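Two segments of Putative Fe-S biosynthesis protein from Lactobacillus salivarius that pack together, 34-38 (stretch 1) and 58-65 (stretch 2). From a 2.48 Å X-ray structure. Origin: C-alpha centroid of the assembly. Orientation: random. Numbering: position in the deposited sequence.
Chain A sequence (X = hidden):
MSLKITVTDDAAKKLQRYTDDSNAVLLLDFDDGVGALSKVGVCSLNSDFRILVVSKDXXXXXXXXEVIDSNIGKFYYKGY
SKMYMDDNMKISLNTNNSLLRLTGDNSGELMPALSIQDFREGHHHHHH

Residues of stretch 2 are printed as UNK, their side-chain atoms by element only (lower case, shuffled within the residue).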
# COMPACT_ATOMS: atom_id res chain seq x y z
N VAL A 34 0.18 -14.32 -4.07
CA VAL A 34 1.49 -14.37 -4.71
C VAL A 34 2.51 -13.55 -3.90
O VAL A 34 2.24 -12.43 -3.47
CB VAL A 34 1.42 -13.83 -6.16
CG1 VAL A 34 2.77 -14.01 -6.85
CG2 VAL A 34 0.34 -14.56 -6.94
N GLY A 35 3.69 -14.14 -3.67
CA GLY A 35 4.73 -13.46 -2.92
C GLY A 35 4.99 -14.10 -1.58
O GLY A 35 4.08 -14.66 -0.96
N ALA A 36 6.24 -14.03 -1.12
CA ALA A 36 6.60 -14.62 0.17
C ALA A 36 5.82 -13.96 1.30
O ALA A 36 5.46 -14.61 2.28
CB ALA A 36 8.10 -14.46 0.43
N LEU A 37 5.55 -12.67 1.15
CA LEU A 37 4.83 -11.95 2.20
C LEU A 37 3.40 -12.42 2.40
O LEU A 37 2.84 -12.27 3.49
CB LEU A 37 4.89 -10.44 1.93
CG LEU A 37 6.29 -9.88 2.23
CD1 LEU A 37 7.26 -10.21 1.07
CD2 LEU A 37 6.21 -8.38 2.43
N SER A 38 2.80 -13.00 1.38
CA SER A 38 1.46 -13.51 1.56
C SER A 38 1.49 -14.63 2.63
O SER A 38 0.51 -14.87 3.33
CB SER A 38 0.94 -14.08 0.25
OG SER A 38 -0.27 -14.79 0.46
N UNK A 58 12.91 -8.05 6.14
CA UNK A 58 12.05 -9.06 5.53
C UNK A 58 12.23 -9.06 4.01
O UNK A 58 12.56 -8.04 3.41
se UNK A 58 8.74 -8.16 8.15
c UNK A 58 10.33 -9.03 7.41
c UNK A 58 10.59 -8.78 5.92
c UNK A 58 9.60 -7.14 9.59
N UNK A 59 12.03 -10.22 3.39
CA UNK A 59 12.20 -10.32 1.95
C UNK A 59 10.98 -9.88 1.14
O UNK A 59 10.14 -10.69 0.76
c UNK A 59 12.58 -11.75 1.57
o UNK A 59 12.21 -12.92 -0.46
c UNK A 59 12.75 -11.92 0.08
o UNK A 59 13.41 -11.06 -0.56
N UNK A 60 10.92 -8.59 0.87
CA UNK A 60 9.83 -7.99 0.13
C UNK A 60 10.37 -7.54 -1.21
O UNK A 60 9.61 -7.24 -2.12
c UNK A 60 11.21 -5.61 2.08
c UNK A 60 11.40 -3.69 0.09
c UNK A 60 10.43 -4.70 0.02
c UNK A 60 12.18 -4.61 2.17
c UNK A 60 12.27 -3.65 1.17
c UNK A 60 9.31 -6.79 0.89
c UNK A 60 10.33 -5.67 1.00
o UNK A 60 13.23 -2.65 1.23
N UNK A 61 11.68 -7.45 -1.31
CA UNK A 61 12.31 -7.00 -2.55
C UNK A 61 12.00 -7.84 -3.78
O UNK A 61 11.46 -7.33 -4.77
c UNK A 61 14.28 -5.91 -1.33
c UNK A 61 14.55 -4.05 -3.07
n UNK A 61 14.16 -2.65 -3.50
c UNK A 61 13.82 -6.93 -2.36
c UNK A 61 13.90 -4.48 -1.74
N UNK A 62 12.35 -9.12 -3.74
CA UNK A 62 12.13 -9.99 -4.88
C UNK A 62 10.73 -9.87 -5.48
O UNK A 62 10.58 -9.80 -6.71
c UNK A 62 12.88 -13.80 -5.26
n UNK A 62 11.06 -15.33 -6.09
c UNK A 62 12.40 -11.44 -4.48
c UNK A 62 12.23 -12.45 -5.62
c UNK A 62 12.50 -14.92 -6.24
N UNK A 63 9.72 -9.81 -4.62
CA UNK A 63 8.34 -9.71 -5.07
C UNK A 63 7.88 -8.27 -5.33
O UNK A 63 7.45 -7.95 -6.42
c UNK A 63 7.42 -10.38 -4.04
c UNK A 63 7.79 -11.84 -3.80
o UNK A 63 7.86 -12.59 -4.79
o UNK A 63 8.00 -12.23 -2.62
N UNK A 64 7.96 -7.42 -4.32
CA UNK A 64 7.58 -6.02 -4.47
C UNK A 64 8.76 -5.36 -5.13
O UNK A 64 9.51 -4.62 -4.50
c UNK A 64 6.18 -6.18 -2.45
c UNK A 64 4.87 -5.81 -2.69
c UNK A 64 7.30 -5.45 -3.09
c UNK A 64 3.80 -6.56 -2.22
c UNK A 64 6.41 -7.35 -1.71
c UNK A 64 5.35 -8.12 -1.24
o UNK A 64 2.97 -8.45 -1.09
c UNK A 64 4.04 -7.71 -1.51
N UNK A 65 8.90 -5.65 -6.41
CA UNK A 65 10.01 -5.22 -7.23
C UNK A 65 9.91 -3.87 -7.92
O UNK A 65 10.82 -3.49 -8.64
n UNK A 65 9.26 -6.82 -10.42
c UNK A 65 10.26 -6.28 -8.29
o UNK A 65 7.91 -6.41 -8.68
c UNK A 65 9.04 -6.51 -9.16

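Position 58 carries an unbranched side chain of two carbons, a selenium and a last carbon. Its CB points toward stretch 1, but the chain's end leads away and touches nothing there. An unbranched chain with selenium between carbons is selenomethionine, Met58.

Position 59 has two carbons, the second holding two oxygens. They stay at the margin near Ala36, while the backbone O of position 59 lies 2.9 Å from Leu37 CD1, a very tight approach for a methyl group and a carbonyl. The short carboxylate is Asp59.

At position 60 one carbon leads to a six-carbon ring bearing an oxygen. The ring turns away from stretch 1, while the CB stays 3.8 Å from Leu37 CD2. A ring with a phenolic oxygen is tyrosine, Tyr60; its contribution here comes from the base of the residue, with its CA also 3.5 Å from Leu37 CD1.

Position 61 shows four carbons in a row ending in nitrogen, its CB directed away from stretch 1. This is Lys61, without contact.

Position 62 repeats the pattern, four carbons and a terminal nitrogen, in a more extended chain that also misses stretch 1. It is Lys62.

Position 63 again has two carbons, the second with two oxygens, but here the CB points toward stretch 1 and one oxygen meets a backbone amide. It is Asp63. Ala36 N donates to Asp63 OD2 at 2.9 Å with an angle of 163°, a nearly straight hydrogen bond.

Position 64 has one carbon and a six-carbon ring with an oxygen. Its CB points sideways, yet the ring comes nearer and sets its edge against Leu37. It is Tyr64, with CE2 3.7 Å from Leu37 CD1.

Position 65 has two carbons, the second with one oxygen and one nitrogen, out of reach. It is Asn65.

The contact joins one polar anchor to one apolar plug. Asp63 fixes the turn through the amide of Ala36, while Gly35 lets the backbone pass close by: its CA is 3.5 Å from Asp63 OD2, an ideal CB would fall 3.6 Å from Asp63 CG, and its backbone angles by themselves call for glycine. Ser38 N braces the turn, bonding to Gly35 O at 3.1 Å. Leu37, buried, then inserts among the backbone of Asp59, the base of Tyr60 and the ring edge of Tyr64. Tyr64 N bonds to Tyr60 O at 2.8 Å, tying together the two tyrosines that Leu37 touches.

Stretch 2, residues 58-65: MDYKKDYN
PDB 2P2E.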